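Local coordinates for protein metallo-carboxypeptidase (PDB 4A39) that probably acts as a zinc-dependent carboxypeptidase of the cytosolic M14 type, cleaving residues from the C-terminal ends of peptide or protein substrates, at residues 48-52 with 75-81; 57-62 with 112-118; 152-158 with 222-227. The contacts are given in a common frame with arbitrary orientation. Numbering follows the deposited sequence.

Contact 1: residues 48-52 with 75-81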
loop_
_atom_site.group_PDB
_atom_site.type_symbol
_atom_site.label_atom_id
_atom_site.label_comp_id
_atom_site.label_asym_id
_atom_site.label_seq_id
_atom_site.Cartn_x
_atom_site.Cartn_y
_atom_site.Cartn_z
ATOM N N HIS A 48 -12.030 1.612 -13.163
ATOM C CA HIS A 48 -11.779 0.905 -11.909
ATOM C C HIS A 48 -12.440 1.462 -10.661
ATOM O O HIS A 48 -12.635 2.662 -10.521
ATOM C CB HIS A 48 -10.280 0.856 -11.593
ATOM C CG HIS A 48 -9.421 0.436 -12.738
ATOM N ND1 HIS A 48 -8.998 1.314 -13.713
ATOM C CD2 HIS A 48 -8.879 -0.766 -13.051
ATOM C CE1 HIS A 48 -8.232 0.671 -14.577
ATOM N NE2 HIS A 48 -8.145 -0.591 -14.199
ATOM N N PHE A 49 -12.763 0.556 -9.747
ATOM C CA PHE A 49 -13.293 0.921 -8.447
ATOM C C PHE A 49 -13.370 -0.285 -7.535
ATOM O O PHE A 49 -13.504 -1.422 -7.993
ATOM C CB PHE A 49 -14.662 1.626 -8.526
ATOM C CG PHE A 49 -15.819 0.739 -8.916
ATOM C CD1 PHE A 49 -16.554 0.059 -7.947
ATOM C CD2 PHE A 49 -16.229 0.654 -10.240
ATOM C CE1 PHE A 49 -17.685 -0.682 -8.293
ATOM C CE2 PHE A 49 -17.356 -0.082 -10.597
ATOM C CZ PHE A 49 -18.089 -0.751 -9.623
ATOM N N GLN A 50 -13.229 -0.015 -6.242
ATOM C CA GLN A 50 -13.308 -1.025 -5.192
ATOM C C GLN A 50 -13.194 -0.289 -3.862
ATOM O O GLN A 50 -13.953 -0.553 -2.934
ATOM C CB GLN A 50 -12.182 -2.056 -5.312
ATOM C CG GLN A 50 -12.349 -3.237 -4.353
ATOM C CD GLN A 50 -12.753 -4.529 -5.051
ATOM O OE1 GLN A 50 -13.142 -4.530 -6.219
ATOM N NE2 GLN A 50 -12.665 -5.640 -4.324
ATOM N N TRP A 51 -12.240 0.637 -3.783
ATOM C CA TRP A 51 -12.033 1.435 -2.578
ATOM C C TRP A 51 -13.232 2.340 -2.307
ATOM O O TRP A 51 -13.790 2.937 -3.224
ATOM C CB TRP A 51 -10.758 2.292 -2.718
ATOM C CG TRP A 51 -10.644 3.392 -1.689
ATOM C CD1 TRP A 51 -11.120 4.671 -1.796
ATOM C CD2 TRP A 51 -10.074 3.285 -0.377
ATOM N NE1 TRP A 51 -10.885 5.363 -0.632
ATOM C CE2 TRP A 51 -10.247 4.536 0.258
ATOM C CE3 TRP A 51 -9.439 2.252 0.328
ATOM C CZ2 TRP A 51 -9.806 4.783 1.565
ATOM C CZ3 TRP A 51 -9.001 2.497 1.631
ATOM C CH2 TRP A 51 -9.189 3.754 2.233
ATOM N N PHE A 52 -13.639 2.408 -1.043
ATOM C CA PHE A 52 -14.745 3.266 -0.630
ATOM C C PHE A 52 -14.362 3.866 0.714
ATOM O O PHE A 52 -13.549 3.299 1.442
ATOM C CB PHE A 52 -16.059 2.467 -0.520
ATOM C CG PHE A 52 -16.031 1.362 0.504
ATOM C CD1 PHE A 52 -16.338 1.615 1.838
ATOM C CD2 PHE A 52 -15.718 0.061 0.124
ATOM C CE1 PHE A 52 -16.336 0.584 2.781
ATOM C CE2 PHE A 52 -15.711 -0.978 1.052
ATOM C CZ PHE A 52 -16.021 -0.715 2.388
ATOM N N SER A 75 -17.274 -4.113 -9.489
ATOM C CA SER A 75 -15.966 -3.595 -9.105
ATOM C C SER A 75 -14.817 -4.301 -9.821
ATOM O O SER A 75 -15.000 -5.348 -10.440
ATOM C CB SER A 75 -15.775 -3.702 -7.589
ATOM O OG SER A 75 -15.645 -5.053 -7.180
ATOM N N ALA A 76 -13.626 -3.721 -9.716
ATOM C CA ALA A 76 -12.443 -4.269 -10.375
ATOM C C ALA A 76 -12.104 -5.693 -9.956
ATOM O O ALA A 76 -11.653 -6.496 -10.776
ATOM C CB ALA A 76 -11.243 -3.359 -10.126
ATOM N N TYR A 77 -12.316 -6.002 -8.680
ATOM C CA TYR A 77 -12.014 -7.325 -8.150
ATOM C C TYR A 77 -13.200 -7.806 -7.321
ATOM O O TYR A 77 -13.090 -8.036 -6.115
ATOM C CB TYR A 77 -10.741 -7.243 -7.302
ATOM C CG TYR A 77 -9.607 -6.568 -8.044
ATOM C CD1 TYR A 77 -9.025 -7.171 -9.158
ATOM C CD2 TYR A 77 -9.158 -5.303 -7.671
ATOM C CE1 TYR A 77 -8.022 -6.526 -9.890
ATOM C CE2 TYR A 77 -8.157 -4.649 -8.395
ATOM C CZ TYR A 77 -7.597 -5.269 -9.504
ATOM O OH TYR A 77 -6.618 -4.627 -10.236
ATOM N N SER A 78 -14.334 -7.964 -7.997
ATOM C CA SER A 78 -15.570 -8.382 -7.354
ATOM C C SER A 78 -15.531 -9.744 -6.677
ATOM O O SER A 78 -16.302 -9.993 -5.750
ATOM C CB SER A 78 -16.728 -8.341 -8.360
ATOM O OG SER A 78 -16.507 -9.212 -9.455
ATOM N N HIS A 79 -14.646 -10.630 -7.122
ATOM C CA HIS A 79 -14.572 -11.943 -6.491
ATOM C C HIS A 79 -13.902 -11.837 -5.124
ATOM O O HIS A 79 -14.002 -12.748 -4.304
ATOM C CB HIS A 79 -13.808 -12.936 -7.375
ATOM C CG HIS A 79 -13.736 -14.320 -6.802
ATOM N ND1 HIS A 79 -12.914 -14.647 -5.745
ATOM C CD2 HIS A 79 -14.414 -15.450 -7.115
ATOM C CE1 HIS A 79 -13.089 -15.918 -5.430
ATOM N NE2 HIS A 79 -13.994 -16.428 -6.246
ATOM N N ALA A 80 -13.244 -10.711 -4.867
ATOM C CA ALA A 80 -12.554 -10.518 -3.594
ATOM C C ALA A 80 -13.461 -10.076 -2.450
ATOM O O ALA A 80 -13.003 -9.950 -1.313
ATOM C CB ALA A 80 -11.419 -9.513 -3.763
ATOM N N TRP A 81 -14.740 -9.838 -2.734
ATOM C CA TRP A 81 -15.659 -9.398 -1.683
ATOM C C TRP A 81 -16.018 -10.522 -0.723
ATOM O O TRP A 81 -16.339 -10.275 0.439
ATOM C CB TRP A 81 -16.944 -8.818 -2.282
ATOM C CG TRP A 81 -16.756 -7.530 -3.038
ATOM C CD1 TRP A 81 -17.035 -7.309 -4.357
ATOM C CD2 TRP A 81 -16.274 -6.282 -2.514
ATOM N NE1 TRP A 81 -16.758 -6.002 -4.690
ATOM C CE2 TRP A 81 -16.291 -5.349 -3.580
ATOM C CE3 TRP A 81 -15.831 -5.861 -1.253
ATOM C CZ2 TRP A 81 -15.882 -4.018 -3.421
ATOM C CZ3 TRP A 81 -15.421 -4.534 -1.095
ATOM C CH2 TRP A 81 -15.451 -3.630 -2.178
#
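The His48 CA-to-CB bond runs sideways to the 75-81 loop, and its side chain touches Arg231, which lines the pocket of the bound (2-guanidinoethylmercapto)succinic acid. Phe49 makes the first firm bond. Its carbonyl O accepts from Ala76 N at 2.9 Å with a nearly linear N-H...O angle of 173°, and its ring lies over the Ser75 backbone in a CH-pi contact, Ser75 CA standing 3.7 Å from the ring centroid and 22° off the normal.

Gln50 turns both ends of its side-chain amide to Tyr77, and NE2 has a second partner in Tyr122 OH. Tyr77 N donates to Gln50 OE1 (3.0 Å, 154°), while Gln50 NE2 donates to Tyr77 O (3.0 Å, 159°), so one amide group satisfies both backbone polar atoms of one residue. Ser75 OG also lies 2.7 Å from Gln50 OE1. Tyr77 O takes a further bond from Ala80 N, which ties the glutamine to the 3-10 segment 78-80, and Gln50 NE2 sits over a face of the Trp81 indole. Both loops belong to the N-terminal beta domain of cytosolic carboxypeptidases, at its border with the catalytic domain: the Tyr77 side chain is about 5 Å from the bound ligand and about 7 Å from the zinc.

Trp51 points away from the 75-81 loop and stacks on His184, next in sequence to the zinc ligand Glu183. The Phe52 CA-to-CB bond points toward the 75-81 loop, with Phe52 CE2 4.2 Å from Trp81 CZ3, while Trp81 NE1, at the edge of the indole, donates to Ser75 OG (2.9 Å, 136°) and also meets Ala72 O.

Contact 2: residues 57-62 with 112-118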
loop_
_atom_site.group_PDB
_atom_site.type_symbol
_atom_site.label_atom_id
_atom_site.label_comp_id
_atom_site.label_asym_id
_atom_site.label_seq_id
_atom_site.Cartn_x
_atom_site.Cartn_y
_atom_site.Cartn_z
ATOM N N GLU A 57 -23.539 10.703 9.536
ATOM C CA GLU A 57 -23.801 11.576 10.673
ATOM C C GLU A 57 -25.296 11.602 10.960
ATOM O O GLU A 57 -26.106 11.293 10.085
ATOM C CB GLU A 57 -23.286 12.995 10.383
ATOM C CG GLU A 57 -21.815 13.040 10.002
ATOM C CD GLU A 57 -21.338 14.418 9.565
ATOM O OE1 GLU A 57 -22.168 15.242 9.124
ATOM O OE2 GLU A 57 -20.115 14.665 9.645
ATOM N N GLY A 58 -25.653 11.950 12.191
ATOM C CA GLY A 58 -27.053 12.019 12.578
ATOM C C GLY A 58 -27.759 10.682 12.757
ATOM O O GLY A 58 -28.977 10.598 12.606
ATOM N N MET A 59 -27.010 9.633 13.084
ATOM C CA MET A 59 -27.619 8.319 13.271
ATOM C C MET A 59 -28.358 8.238 14.601
ATOM O O MET A 59 -27.905 8.783 15.611
ATOM C CB MET A 59 -26.556 7.218 13.215
ATOM C CG MET A 59 -25.770 7.164 11.919
ATOM S SD MET A 59 -24.640 5.761 11.889
ATOM C CE MET A 59 -23.404 6.312 13.038
ATOM N N ALA A 60 -29.497 7.553 14.595
ATOM C CA ALA A 60 -30.300 7.398 15.804
ATOM C C ALA A 60 -29.679 6.350 16.721
ATOM O O ALA A 60 -29.022 5.420 16.258
ATOM C CB ALA A 60 -31.726 7.000 15.435
ATOM N N PRO A 61 -29.879 6.491 18.042
ATOM C CA PRO A 61 -29.329 5.546 19.020
ATOM C C PRO A 61 -30.105 4.235 19.090
ATOM O O PRO A 61 -31.278 4.179 18.718
ATOM C CB PRO A 61 -29.415 6.327 20.325
ATOM C CG PRO A 61 -30.707 7.067 20.149
ATOM C CD PRO A 61 -30.597 7.584 18.722
ATOM N N ALA A 62 -29.438 3.187 19.574
ATOM C CA ALA A 62 -30.048 1.869 19.718
ATOM C C ALA A 62 -30.790 1.496 18.447
ATOM O O ALA A 62 -31.924 1.017 18.493
ATOM C CB ALA A 62 -31.009 1.868 20.909
ATOM N N GLU A 112 -24.745 -1.329 14.842
ATOM C CA GLU A 112 -25.666 -0.608 15.713
ATOM C C GLU A 112 -24.677 0.352 16.371
ATOM O O GLU A 112 -24.031 0.008 17.366
ATOM C CB GLU A 112 -26.288 -1.524 16.766
ATOM C CG GLU A 112 -27.325 -0.811 17.619
ATOM C CD GLU A 112 -27.882 -1.678 18.727
ATOM O OE1 GLU A 112 -28.249 -2.835 18.448
ATOM O OE2 GLU A 112 -27.960 -1.194 19.875
ATOM N N PRO A 113 -24.527 1.564 15.805
ATOM C CA PRO A 113 -23.600 2.577 16.322
ATOM C C PRO A 113 -23.827 3.022 17.769
ATOM O O PRO A 113 -24.948 3.256 18.191
ATOM C CB PRO A 113 -23.756 3.720 15.320
ATOM C CG PRO A 113 -25.198 3.631 14.939
ATOM C CD PRO A 113 -25.402 2.136 14.763
ATOM N N GLU A 114 -22.732 3.122 18.517
ATOM C CA GLU A 114 -22.792 3.557 19.913
ATOM C C GLU A 114 -22.757 5.084 20.004
ATOM O O GLU A 114 -23.047 5.663 21.052
ATOM C CB GLU A 114 -21.632 2.942 20.704
ATOM C CG GLU A 114 -21.766 1.441 20.929
ATOM C CD GLU A 114 -23.031 1.083 21.698
ATOM O OE1 GLU A 114 -23.363 1.792 22.675
ATOM O OE2 GLU A 114 -23.694 0.087 21.337
ATOM N N GLU A 115 -22.416 5.720 18.885
ATOM C CA GLU A 115 -22.332 7.177 18.778
ATOM C C GLU A 115 -23.105 7.578 17.536
ATOM O O GLU A 115 -23.416 6.731 16.701
ATOM C CB GLU A 115 -20.858 7.624 18.679
ATOM C CG GLU A 115 -20.043 7.244 19.910
ATOM C CD GLU A 115 -18.601 7.715 19.875
ATOM O OE1 GLU A 115 -18.141 8.197 18.824
ATOM O OE2 GLU A 115 -17.919 7.584 20.914
ATOM N N SER A 116 -23.432 8.866 17.414
ATOM C CA SER A 116 -24.218 9.380 16.291
ATOM C C SER A 116 -23.484 9.493 14.947
ATOM O O SER A 116 -24.104 9.678 13.906
ATOM C CB SER A 116 -24.850 10.725 16.645
ATOM O OG SER A 116 -23.849 11.711 16.771
ATOM N N GLU A 117 -22.157 9.378 14.971
ATOM C CA GLU A 117 -21.426 9.445 13.715
ATOM C C GLU A 117 -20.354 8.368 13.617
ATOM O O GLU A 117 -19.719 8.006 14.612
ATOM C CB GLU A 117 -20.825 10.836 13.507
ATOM C CG GLU A 117 -19.644 11.202 14.380
ATOM C CD GLU A 117 -19.013 12.517 13.939
ATOM O OE1 GLU A 117 -19.750 13.523 13.825
ATOM O OE2 GLU A 117 -17.787 12.544 13.700
ATOM N N VAL A 118 -20.162 7.851 12.408
ATOM C CA VAL A 118 -19.170 6.815 12.177
ATOM C C VAL A 118 -18.674 6.879 10.737
ATOM O O VAL A 118 -19.369 7.381 9.852
ATOM C CB VAL A 118 -19.782 5.414 12.443
ATOM C CG1 VAL A 118 -20.762 5.049 11.335
ATOM C CG2 VAL A 118 -18.684 4.386 12.568
HETATM O O HOH W 1 -27.554 3.117 16.978
#
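Met59 extends its side chain across the 112-118 loop, and its terminal methyl settles between Pro113 and Val118: Met59 CE is 3.5 Å from Pro113 CB and 3.4 Å from Val118 CG1. The same methyl lies 3.7 Å from Glu115 O and 3.7 Å from Glu117 C, so the curved backbone forms part of the pocket that receives it. With 113 Å² covered, out of 425 Å² for the two segments together, this residue accounts for more of the interface than any other.

The backbone of Met59 is paired as well. Met59 N donates to Ser116 O at 3.0 Å with an angle of 164°. The two chains run antiparallel, with CA-CA approaches of 4.4 Å for Glu57 and Glu117 and 4.7 Å for Met59 and Ser116. Two residues thus advance on one side for one on the other, with Gly58 between; its phi of 73° is a region that residues with a side chain enter less readily. Farther along the chains separate to 6.4 Å between the CA atoms of Ala62 and Glu112, and a water lies between them, 2.8 Å from Ala60 O and 2.9 Å from Pro113 O, within hydrogen-bonding reach of both.

At the other end the carboxylates Glu57 OE2 and Glu117 OE1 come within 4.3 Å; the charge of Glu57 is met by a salt bridge to Arg17. Both loops belong to the cytosolic carboxypeptidase N-terminal domain, at strand ends of its mixed beta sheet and away from the zinc site. The contact prolongs the antiparallel pairing of strands 53-57 and 118-121, where Val118 bonds Val56 through the backbone, while His65 of strand 65-69 packs on both Met59 and Pro113.

Contact 3: residues 152-158 with 222-227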
loop_
_atom_site.group_PDB
_atom_site.type_symbol
_atom_site.label_atom_id
_atom_site.label_comp_id
_atom_site.label_asym_id
_atom_site.label_seq_id
_atom_site.Cartn_x
_atom_site.Cartn_y
_atom_site.Cartn_z
ATOM N N SER A 152 3.304 15.425 -9.363
ATOM C CA SER A 152 2.209 14.636 -9.914
ATOM C C SER A 152 1.478 15.403 -11.009
ATOM O O SER A 152 1.698 16.598 -11.204
ATOM C CB SER A 152 1.216 14.278 -8.810
ATOM O OG SER A 152 0.506 15.434 -8.396
ATOM N N VAL A 153 0.599 14.711 -11.721
ATOM C CA VAL A 153 -0.168 15.337 -12.786
ATOM C C VAL A 153 -0.868 16.608 -12.307
ATOM O O VAL A 153 -0.884 17.625 -13.014
ATOM C CB VAL A 153 -1.220 14.358 -13.345
ATOM C CG1 VAL A 153 -2.151 15.083 -14.305
ATOM C CG2 VAL A 153 -0.524 13.203 -14.048
ATOM N N GLN A 154 -1.427 16.560 -11.101
ATOM C CA GLN A 154 -2.142 17.708 -10.558
ATOM C C GLN A 154 -1.323 18.629 -9.652
ATOM O O GLN A 154 -1.883 19.448 -8.925
ATOM C CB GLN A 154 -3.402 17.238 -9.829
ATOM C CG GLN A 154 -4.330 16.410 -10.713
ATOM C CD GLN A 154 -5.665 16.147 -10.057
ATOM O OE1 GLN A 154 -5.727 15.817 -8.877
ATOM N NE2 GLN A 154 -6.747 16.290 -10.824
ATOM N N GLY A 155 -0.002 18.490 -9.687
ATOM C CA GLY A 155 0.848 19.366 -8.897
ATOM C C GLY A 155 1.059 19.069 -7.425
ATOM O O GLY A 155 1.196 19.993 -6.624
ATOM N N ARG A 156 1.076 17.793 -7.060
ATOM C CA ARG A 156 1.316 17.409 -5.675
ATOM C C ARG A 156 2.731 16.829 -5.592
ATOM O O ARG A 156 3.232 16.262 -6.564
ATOM C CB ARG A 156 0.276 16.381 -5.218
ATOM C CG ARG A 156 -1.144 16.943 -5.158
ATOM C CD ARG A 156 -2.110 15.981 -4.480
ATOM N NE ARG A 156 -3.427 16.586 -4.283
ATOM C CZ ARG A 156 -4.345 16.722 -5.237
ATOM N NH1 ARG A 156 -4.103 16.288 -6.467
ATOM N NH2 ARG A 156 -5.503 17.307 -4.959
ATOM N N ASP A 157 3.377 16.988 -4.440
ATOM C CA ASP A 157 4.743 16.504 -4.252
ATOM C C ASP A 157 4.918 14.990 -4.163
ATOM O O ASP A 157 4.117 14.300 -3.540
ATOM C CB ASP A 157 5.360 17.098 -2.980
ATOM C CG ASP A 157 5.758 18.552 -3.134
ATOM O OD1 ASP A 157 6.082 18.960 -4.264
ATOM O OD2 ASP A 157 5.774 19.276 -2.115
ATOM N N ILE A 158 5.991 14.499 -4.780
ATOM C CA ILE A 158 6.360 13.084 -4.725
ATOM C C ILE A 158 7.756 13.111 -4.092
ATOM O O ILE A 158 8.763 13.143 -4.798
ATOM C CB ILE A 158 6.490 12.439 -6.129
ATOM C CG1 ILE A 158 5.230 12.688 -6.960
ATOM C CG2 ILE A 158 6.745 10.945 -5.981
ATOM C CD1 ILE A 158 4.008 12.010 -6.426
ATOM N N PRO A 222 -0.119 10.594 -5.019
ATOM C CA PRO A 222 -0.879 11.510 -4.162
ATOM C C PRO A 222 -2.209 11.961 -4.754
ATOM O O PRO A 222 -3.178 12.142 -4.016
ATOM C CB PRO A 222 0.093 12.669 -3.940
ATOM C CG PRO A 222 0.941 12.651 -5.174
ATOM C CD PRO A 222 1.186 11.171 -5.378
ATOM N N ASP A 223 -2.263 12.143 -6.073
ATOM C CA ASP A 223 -3.509 12.569 -6.712
ATOM C C ASP A 223 -4.584 11.502 -6.528
ATOM O O ASP A 223 -5.698 11.795 -6.098
ATOM C CB ASP A 223 -3.314 12.810 -8.212
ATOM C CG ASP A 223 -2.341 13.931 -8.510
ATOM O OD1 ASP A 223 -1.996 14.703 -7.587
ATOM O OD2 ASP A 223 -1.934 14.044 -9.685
ATOM N N GLY A 224 -4.244 10.264 -6.865
ATOM C CA GLY A 224 -5.201 9.180 -6.729
ATOM C C GLY A 224 -5.663 8.978 -5.296
ATOM O O GLY A 224 -6.845 8.762 -5.051
ATOM N N ALA A 225 -4.733 9.033 -4.348
ATOM C CA ALA A 225 -5.086 8.844 -2.946
ATOM C C ALA A 225 -6.071 9.915 -2.486
ATOM O O ALA A 225 -7.134 9.602 -1.950
ATOM C CB ALA A 225 -3.829 8.868 -2.079
ATOM N N PHE A 226 -5.727 11.177 -2.715
ATOM C CA PHE A 226 -6.593 12.278 -2.311
ATOM C C PHE A 226 -7.997 12.172 -2.908
ATOM O O PHE A 226 -8.989 12.462 -2.235
ATOM C CB PHE A 226 -5.971 13.617 -2.720
ATOM C CG PHE A 226 -6.826 14.798 -2.384
ATOM C CD1 PHE A 226 -6.917 15.259 -1.075
ATOM C CD2 PHE A 226 -7.574 15.429 -3.373
ATOM C CE1 PHE A 226 -7.747 16.337 -0.754
ATOM C CE2 PHE A 226 -8.405 16.504 -3.064
ATOM C CZ PHE A 226 -8.492 16.957 -1.753
ATOM N N HIS A 227 -8.086 11.762 -4.168
ATOM C CA HIS A 227 -9.384 11.657 -4.829
ATOM C C HIS A 227 -10.162 10.382 -4.550
ATOM O O HIS A 227 -11.236 10.166 -5.113
ATOM C CB HIS A 227 -9.225 11.847 -6.336
ATOM C CG HIS A 227 -9.057 13.280 -6.735
ATOM N ND1 HIS A 227 -7.883 13.778 -7.256
ATOM C CD2 HIS A 227 -9.901 14.333 -6.631
ATOM C CE1 HIS A 227 -8.011 15.079 -7.455
ATOM N NE2 HIS A 227 -9.226 15.440 -7.084
#
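Asp223, with 87 Å² covered, places its carboxylate inside the turn that joins strands 144-151 and 157-163. Asp223 OD2 accepts from Gln154 N (2.9 Å, 158°), and Asp223 OD1 accepts from Ser152 OG at 2.7 Å and from Arg156 NH1 at 2.9 Å, the latter a salt bridge. The turn is a type I beta turn from Ser152 to Gly155 followed by a G1 bulge, as in many hairpins: Gly155 has a phi of 81°, and Ser152 N bonds Arg156 O at 2.9 Å. Arg156 (84 Å²) reaches along the helix 222-226, one guanidinium face against Phe226 CB. Pro222 (73 Å²) starts that helix and supplies the apolar part, its CG lying 3.8 Å from Arg156 CB and 4.0 Å from Ser152 CB. Since Ser152 OG also accepts from Arg156 N (2.8 Å), the serine relays between turn and helix. A buried carboxylate with three donors, one of them positively charged, is well compensated, and their differing directions specify how hairpin and helix sit together.

Overall arrangement
Contacts 1 and 2 both lie in the N-terminal beta domain, toward different ends of strand 53-57: segment 48-52 leads into it and segment 57-62 leaves it. Their segments alternate along the chain, so the contacts cross in sequence, with centres 27 Å apart and nearest atoms about 10 Å apart. Contact 3 follows in series, in the zinc carboxypeptidase domain, where it joins the hairpin of strands 144-151 and 157-163 to helix 222-226. Its centre is 22 Å from contact 1 and 33 Å from contact 2. Contacts 1 and 3 approach to about 6 Å without touching. Contact 1, its Tyr77 side chain about 7 Å from the zinc, lies near the metal pocket; contact 2 lies away from it.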